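Local atomic coordinates of Sec-alkylsulfatase (Pseudomonas sp., PDB entry 4AXH), a protein that hydrolyses secondary alkyl sulfates enantioselectively with zinc, inverting configuration so that (R)-sulfate esters become (S)-alcohols. Residues I182-E194 / T255-L267. Sequence-based numbering, arbitrary orientation.
Sequences IDHFGGARGIIDE and TNATNTLVAPNVL. With ZN (zinc ion), chain C.
The Phe185 ring meets Thr260 O at its edge, in plane, with CD1 the touching atom; Ile182 CA lies over one face, and Leu261 CG packs obliquely 3.9 Å from CE1. The Arg189 guanidinium has Thr260 CB over one face, 3.5 Å above the plane near its rim, and a bend at chi3 (-82°) brings NH2 round to a weak hydrogen bond with Leu261 O. Gly186 O accepts twice from Thr260: from N at 2.6 Å, tilted slightly from the carbonyl plane, and from OG1 at 2.9 Å, well above that plane. OG1 in turn accepts from Arg189 N, fairly straight at 162°, so this buried hydroxyl is used as both donor and acceptor. Segment 182-194 opens with the end of the zinc-binding HxHxDH motif of the metallo-beta-lactamase fold: Asp183 OD2 and His184 NE2 bind a zinc completed by Asp310, His355 and a water. Segment 255-267 passes alongside as a loop and enters strand 266-268. A second water bridges Phe185 O and Val262 N. Beyond it, Val262 spreads its methyls, CG1 on Ala188 CB and CG2 3.4 Å from Ile192 CD1. In one of two modelled conformers, Glu194 OE1 accepts from Ala263 N at 2.9 Å, a less certain bond.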
ATOM      1  N   ILE A 182      -3.282  -6.282  19.710  1.00 28.40           N
ATOM      2  CA  ILE A 182      -3.439  -7.364  20.684  1.00 30.82           C
ATOM      3  C   ILE A 182      -2.561  -7.249  21.937  1.00 35.01           C
ATOM      4  O   ILE A 182      -2.961  -7.711  23.004  1.00 36.71           O
ATOM      5  CB  ILE A 182      -3.431  -8.789  20.065  1.00 36.70           C
ATOM      6  CG1 ILE A 182      -3.871  -8.778  18.583  1.00 41.66           C
ATOM      7  CG2 ILE A 182      -4.335  -9.739  20.883  1.00 36.16           C
ATOM      8  CD1 ILE A 182      -3.422 -10.037  17.679  1.00 65.22           C
ATOM      9  N   ASP A 183      -1.403  -6.601  21.830  1.00 29.19           N
ATOM     10  CA  ASP A 183      -0.499  -6.409  22.963  1.00 28.46           C
ATOM     11  C   ASP A 183      -0.989  -5.308  23.899  1.00 32.99           C
ATOM     12  O   ASP A 183      -0.358  -5.013  24.924  1.00 32.74           O
ATOM     13  CB  ASP A 183       0.969  -6.184  22.505  1.00 29.93           C
ATOM     14  CG  ASP A 183       1.213  -5.191  21.369  1.00 33.23           C
ATOM     15  OD1 ASP A 183       0.370  -5.115  20.435  1.00 31.22           O
ATOM     16  OD2 ASP A 183       2.267  -4.526  21.382  1.00 35.58           O
ATOM     17  N   HIS A 184      -2.140  -4.719  23.565  1.00 29.28           N
ATOM     18  CA  HIS A 184      -2.701  -3.641  24.354  1.00 27.77           C
ATOM     19  C   HIS A 184      -4.073  -3.939  24.948  1.00 31.04           C
ATOM     20  O   HIS A 184      -4.370  -3.432  26.036  1.00 32.33           O
ATOM     21  CB  HIS A 184      -2.607  -2.320  23.576  1.00 28.15           C
ATOM     22  CG  HIS A 184      -1.197  -1.976  23.225  1.00 31.35           C
ATOM     23  ND1 HIS A 184      -0.388  -1.270  24.094  1.00 33.57           N
ATOM     24  CD2 HIS A 184      -0.461  -2.352  22.156  1.00 33.57           C
ATOM     25  CE1 HIS A 184       0.806  -1.223  23.528  1.00 32.94           C
ATOM     26  NE2 HIS A 184       0.809  -1.849  22.348  1.00 33.48           N
ATOM     27  N   PHE A 185      -4.876  -4.814  24.296  1.00 26.04           N
ATOM     28  CA  PHE A 185      -6.206  -5.216  24.793  1.00 24.59           C
ATOM     29  C   PHE A 185      -6.293  -6.701  25.201  1.00 30.71           C
ATOM     30  O   PHE A 185      -7.258  -7.103  25.866  1.00 33.72           O
ATOM     31  CB  PHE A 185      -7.304  -4.902  23.747  1.00 25.28           C
ATOM     32  CG  PHE A 185      -7.223  -5.611  22.405  1.00 25.21           C
ATOM     33  CD1 PHE A 185      -7.593  -6.945  22.277  1.00 27.56           C
ATOM     34  CD2 PHE A 185      -6.870  -4.917  21.254  1.00 28.65           C
ATOM     35  CE1 PHE A 185      -7.517  -7.601  21.036  1.00 29.12           C
ATOM     36  CE2 PHE A 185      -6.824  -5.562  20.000  1.00 31.70           C
ATOM     37  CZ  PHE A 185      -7.129  -6.904  19.902  1.00 29.21           C
ATOM     38  N   GLY A 186      -5.315  -7.497  24.762  1.00 24.48           N
ATOM     39  CA  GLY A 186      -5.265  -8.950  24.902  1.00 23.19           C
ATOM     40  C   GLY A 186      -5.465  -9.581  26.250  1.00 27.07           C
ATOM     41  O   GLY A 186      -5.932 -10.710  26.324  1.00 27.84           O
ATOM     42  N   GLY A 187      -5.079  -8.886  27.306  1.00 24.78           N
ATOM     43  CA  GLY A 187      -5.187  -9.401  28.664  1.00 23.66           C
ATOM     44  C   GLY A 187      -6.293  -8.826  29.512  1.00 26.37           C
ATOM     45  O   GLY A 187      -6.356  -9.127  30.709  1.00 26.36           O
ATOM     46  N   ALA A 188      -7.201  -8.042  28.897  1.00 23.24           N
ATOM     47  CA  ALA A 188      -8.350  -7.450  29.581  1.00 24.32           C
ATOM     48  C   ALA A 188      -9.177  -8.460  30.434  1.00 28.87           C
ATOM     49  O   ALA A 188      -9.270  -8.239  31.650  1.00 31.11           O
ATOM     50  CB  ALA A 188      -9.228  -6.723  28.584  1.00 25.53           C
ATOM     51  N   ARG A 189      -9.656  -9.599  29.855  1.00 23.02           N
ATOM     52  CA  ARG A 189     -10.442 -10.631  30.581  1.00 23.91           C
ATOM     53  C   ARG A 189      -9.730 -11.349  31.722  1.00 29.33           C
ATOM     54  O   ARG A 189     -10.374 -12.039  32.509  1.00 27.29           O
ATOM     55  CB  ARG A 189     -11.123 -11.642  29.633  1.00 27.23           C
ATOM     56  CG  ARG A 189     -12.649 -11.730  29.812  1.00 40.11           C
ATOM     57  CD  ARG A 189     -13.285 -12.716  28.854  1.00 44.00           C
ATOM     58  NE  ARG A 189     -13.517 -12.167  27.513  1.00 68.47           N
ATOM     59  CZ  ARG A 189     -12.949 -12.593  26.371  1.00 92.19           C
ATOM     60  NH1 ARG A 189     -12.084 -13.611  26.382  1.00 65.71           N
ATOM     61  NH2 ARG A 189     -13.266 -12.026  25.211  1.00 82.69           N
ATOM     62  N   GLY A 190      -8.418 -11.160  31.835  1.00 28.43           N
ATOM     63  CA  GLY A 190      -7.635 -11.781  32.901  1.00 27.36           C
ATOM     64  C   GLY A 190      -7.670 -10.960  34.165  1.00 32.05           C
ATOM     65  O   GLY A 190      -7.393 -11.478  35.257  1.00 33.82           O
ATOM     66  N   ILE A 191      -8.037  -9.680  34.040  1.00 26.99           N
ATOM     67  CA  ILE A 191      -8.101  -8.764  35.193  1.00 27.11           C
ATOM     68  C   ILE A 191      -9.475  -8.071  35.402  1.00 33.55           C
ATOM     69  O   ILE A 191      -9.764  -7.619  36.518  1.00 34.90           O
ATOM     70  CB  ILE A 191      -6.904  -7.778  35.223  1.00 29.00           C
ATOM     71  CG1 ILE A 191      -6.838  -6.962  33.894  1.00 28.18           C
ATOM     72  CG2 ILE A 191      -5.603  -8.560  35.511  1.00 28.23           C
ATOM     73  CD1 ILE A 191      -5.924  -5.867  33.840  1.00 33.70           C
ATOM     74  N   ILE A 192     -10.302  -7.979  34.343  1.00 29.08           N
ATOM     75  CA  ILE A 192     -11.652  -7.393  34.441  1.00 29.76           C
ATOM     76  C   ILE A 192     -12.751  -8.315  33.855  1.00 32.72           C
ATOM     77  O   ILE A 192     -12.455  -9.220  33.071  1.00 30.42           O
ATOM     78  CB  ILE A 192     -11.782  -5.906  33.912  1.00 32.62           C
ATOM     79  CG1 ILE A 192     -11.539  -5.826  32.404  1.00 32.97           C
ATOM     80  CG2 ILE A 192     -10.886  -4.934  34.668  1.00 31.65           C
ATOM     81  CD1 ILE A 192     -12.645  -5.565  31.658  1.00 30.47           C
ATOM     82  N   ASP A 193     -14.024  -8.038  34.213  1.00 30.66           N
ATOM     83  CA  ASP A 193     -15.160  -8.812  33.713  1.00 30.46           C
ATOM     84  C   ASP A 193     -16.062  -8.007  32.779  1.00 34.02           C
ATOM     85  O   ASP A 193     -16.410  -6.900  33.155  1.00 35.19           O
ATOM     86  CB  ASP A 193     -15.948  -9.388  34.888  1.00 31.94           C
ATOM     87  CG  ASP A 193     -15.101 -10.250  35.798  1.00 37.78           C
ATOM     88  OD1 ASP A 193     -14.417 -11.186  35.276  1.00 39.76           O
ATOM     89  OD2 ASP A 193     -15.118 -10.000  37.030  1.00 35.66           O
ATOM     90  N   GLU A 194     -16.443  -8.551  31.575  1.00 30.43           N
ATOM     91  CA  GLU A 194     -17.300  -7.800  30.650  0.50 30.91           C
ATOM     92  C   GLU A 194     -18.622  -7.441  31.299  1.00 39.62           C
ATOM     93  O   GLU A 194     -19.147  -6.356  31.009  1.00 43.74           O
ATOM     94  CB  GLU A 194     -17.439  -8.407  29.227  0.50 31.94           C
ATOM     95  CG  GLU A 194     -18.252  -7.566  28.234  0.50 40.67           C
ATOM     96  CD  GLU A 194     -17.558  -6.766  27.137  0.50 64.89           C
ATOM     97  OE1 GLU A 194     -17.008  -7.414  26.213  0.50 68.58           O
ATOM     98  OE2 GLU A 194     -17.672  -5.512  27.125  0.50 23.21           O
ATOM     99  N   THR A 255       4.266 -16.829  24.853  1.00 41.28           N
ATOM    100  CA  THR A 255       4.046 -18.201  24.435  1.00 41.20           C
ATOM    101  C   THR A 255       2.957 -18.923  25.245  1.00 46.25           C
ATOM    102  O   THR A 255       2.786 -18.643  26.427  1.00 47.37           O
ATOM    103  CB  THR A 255       5.404 -18.938  24.361  1.00 46.44           C
ATOM    104  OG1 THR A 255       5.188 -20.237  23.855  1.00 58.28           O
ATOM    105  CG2 THR A 255       6.123 -19.033  25.709  1.00 41.77           C
ATOM    106  N   ASN A 256       2.226 -19.852  24.601  1.00 42.99           N
ATOM    107  CA  ASN A 256       1.206 -20.716  25.208  1.00 42.38           C
ATOM    108  C   ASN A 256       0.174 -19.950  26.074  1.00 45.36           C
ATOM    109  O   ASN A 256      -0.252 -20.431  27.137  1.00 45.18           O
ATOM    110  CB  ASN A 256       1.900 -21.838  26.024  1.00 41.41           C
ATOM    111  CG  ASN A 256       2.923 -22.634  25.255  1.00 49.19           C
ATOM    112  OD1 ASN A 256       2.583 -23.365  24.325  1.00 43.60           O
ATOM    113  ND2 ASN A 256       4.204 -22.511  25.634  1.00 36.31           N
ATOM    114  N   ALA A 257      -0.257 -18.775  25.607  1.00 40.57           N
ATOM    115  CA  ALA A 257      -1.155 -17.967  26.418  1.00 39.72           C
ATOM    116  C   ALA A 257      -2.531 -17.650  25.832  1.00 45.40           C
ATOM    117  O   ALA A 257      -2.854 -18.058  24.705  1.00 46.28           O
ATOM    118  CB  ALA A 257      -0.442 -16.717  26.855  1.00 40.16           C
ATOM    119  N   THR A 258      -3.360 -16.940  26.611  1.00 40.66           N
ATOM    120  CA  THR A 258      -4.718 -16.637  26.185  1.00 39.90           C
ATOM    121  C   THR A 258      -4.899 -15.152  25.814  1.00 41.87           C
ATOM    122  O   THR A 258      -4.572 -14.276  26.623  1.00 42.03           O
ATOM    123  CB  THR A 258      -5.695 -17.120  27.265  1.00 46.57           C
ATOM    124  OG1 THR A 258      -5.449 -16.363  28.446  1.00 59.20           O
ATOM    125  CG2 THR A 258      -5.506 -18.591  27.618  1.00 41.30           C
ATOM    126  N   ASN A 259      -5.428 -14.881  24.594  1.00 35.56           N
ATOM    127  CA  ASN A 259      -5.723 -13.534  24.112  1.00 34.37           C
ATOM    128  C   ASN A 259      -7.235 -13.271  24.209  1.00 41.20           C
ATOM    129  O   ASN A 259      -8.073 -14.079  23.774  1.00 40.65           O
ATOM    130  CB  ASN A 259      -5.214 -13.317  22.686  1.00 31.68           C
ATOM    131  CG  ASN A 259      -3.776 -13.717  22.469  1.00 52.86           C
ATOM    132  OD1 ASN A 259      -3.454 -14.568  21.622  1.00 46.35           O
ATOM    133  ND2 ASN A 259      -2.878 -13.148  23.264  1.00 44.66           N
ATOM    134  N   THR A 260      -7.573 -12.135  24.826  1.00 38.95           N
ATOM    135  CA  THR A 260      -8.946 -11.742  25.121  1.00 38.33           C
ATOM    136  C   THR A 260      -9.340 -10.449  24.432  1.00 42.05           C
ATOM    137  O   THR A 260      -8.482  -9.683  23.994  1.00 41.91           O
ATOM    138  CB  THR A 260      -9.176 -11.652  26.664  1.00 40.67           C
ATOM    139  OG1 THR A 260      -8.657 -10.418  27.161  1.00 43.33           O
ATOM    140  CG2 THR A 260      -8.619 -12.854  27.441  1.00 27.95           C
ATOM    141  N   LEU A 261     -10.652 -10.205  24.358  1.00 39.39           N
ATOM    142  CA  LEU A 261     -11.213  -9.000  23.776  1.00 40.24           C
ATOM    143  C   LEU A 261     -12.421  -8.584  24.584  1.00 46.49           C
ATOM    144  O   LEU A 261     -13.456  -9.223  24.481  1.00 50.32           O
ATOM    145  CB  LEU A 261     -11.615  -9.246  22.322  1.00 40.33           C
ATOM    146  CG  LEU A 261     -11.408  -8.098  21.361  1.00 46.00           C
ATOM    147  CD1 LEU A 261     -11.323  -8.612  19.918  1.00 45.96           C
ATOM    148  CD2 LEU A 261     -12.476  -7.064  21.507  1.00 49.76           C
ATOM    149  N   VAL A 262     -12.293  -7.565  25.430  1.00 40.84           N
ATOM    150  CA  VAL A 262     -13.453  -7.054  26.142  1.00 39.06           C
ATOM    151  C   VAL A 262     -13.877  -5.713  25.554  1.00 44.48           C
ATOM    152  O   VAL A 262     -13.111  -4.748  25.573  1.00 45.28           O
ATOM    153  CB  VAL A 262     -13.579  -7.226  27.688  1.00 40.52           C
ATOM    154  CG1 VAL A 262     -12.553  -8.193  28.273  1.00 39.30           C
ATOM    155  CG2 VAL A 262     -13.645  -5.903  28.434  1.00 39.61           C
ATOM    156  N   ALA A 263     -15.059  -5.695  24.929  1.00 40.42           N
ATOM    157  CA  ALA A 263     -15.623  -4.526  24.268  1.00 39.25           C
ATOM    158  C   ALA A 263     -15.553  -3.250  25.101  1.00 44.86           C
ATOM    159  O   ALA A 263     -15.859  -3.283  26.297  1.00 45.93           O
ATOM    160  CB  ALA A 263     -17.050  -4.803  23.864  1.00 39.65           C
ATOM    161  N   PRO A 264     -15.129  -2.115  24.495  1.00 41.72           N
ATOM    162  CA  PRO A 264     -15.099  -0.847  25.239  1.00 41.10           C
ATOM    163  C   PRO A 264     -16.491  -0.289  25.583  1.00 44.95           C
ATOM    164  O   PRO A 264     -17.505  -0.630  24.978  1.00 42.20           O
ATOM    165  CB  PRO A 264     -14.348   0.098  24.301  1.00 42.64           C
ATOM    166  CG  PRO A 264     -13.791  -0.772  23.217  1.00 47.48           C
ATOM    167  CD  PRO A 264     -14.704  -1.910  23.096  1.00 42.99           C
ATOM    168  N   ASN A 265     -16.503   0.567  26.591  1.00 43.10           N
ATOM    169  CA  ASN A 265     -17.638   1.256  27.184  1.00 42.47           C
ATOM    170  C   ASN A 265     -17.807   2.589  26.439  1.00 48.92           C
ATOM    171  O   ASN A 265     -18.823   2.813  25.790  1.00 51.94           O
ATOM    172  CB  ASN A 265     -17.247   1.562  28.626  1.00 39.67           C
ATOM    173  CG  ASN A 265     -18.302   1.389  29.635  1.00 75.36           C
ATOM    174  OD1 ASN A 265     -18.301   0.406  30.364  1.00 63.26           O
ATOM    175  ND2 ASN A 265     -19.153   2.401  29.788  1.00 86.21           N
ATOM    176  N   VAL A 266     -16.794   3.475  26.545  1.00 42.70           N
ATOM    177  CA  VAL A 266     -16.767   4.823  25.979  1.00 40.61           C
ATOM    178  C   VAL A 266     -15.733   5.021  24.859  1.00 41.92           C
ATOM    179  O   VAL A 266     -14.525   4.830  25.067  1.00 42.22           O
ATOM    180  CB  VAL A 266     -16.802   5.940  27.077  1.00 43.24           C
ATOM    181  CG1 VAL A 266     -16.282   5.460  28.435  1.00 42.49           C
ATOM    182  CG2 VAL A 266     -16.135   7.239  26.638  1.00 42.79           C
ATOM    183  N   LEU A 267     -16.228   5.422  23.681  1.00 35.39           N
ATOM    184  CA  LEU A 267     -15.448   5.667  22.468  1.00 34.69           C
ATOM    185  C   LEU A 267     -15.054   7.125  22.267  1.00 35.62           C
ATOM    186  O   LEU A 267     -15.916   7.997  22.314  1.00 35.69           O
ATOM    187  CB  LEU A 267     -16.248   5.191  21.250  1.00 35.76           C
ATOM    188  CG  LEU A 267     -15.998   3.748  20.818  1.00 41.88           C
ATOM    189  CD1 LEU A 267     -17.224   3.140  20.231  1.00 43.28           C
ATOM    190  CD2 LEU A 267     -14.857   3.676  19.814  1.00 43.93           C
TER
HETATM  191 ZN    ZN C 700       2.385  -2.374  21.189  1.00 33.36          ZN
HETATM  192  O   HOH W   1       1.543  -2.906  19.328  1.00 31.68           O
HETATM  193  O   HOH W   2      -9.883  -6.366  25.545  1.00 30.38           O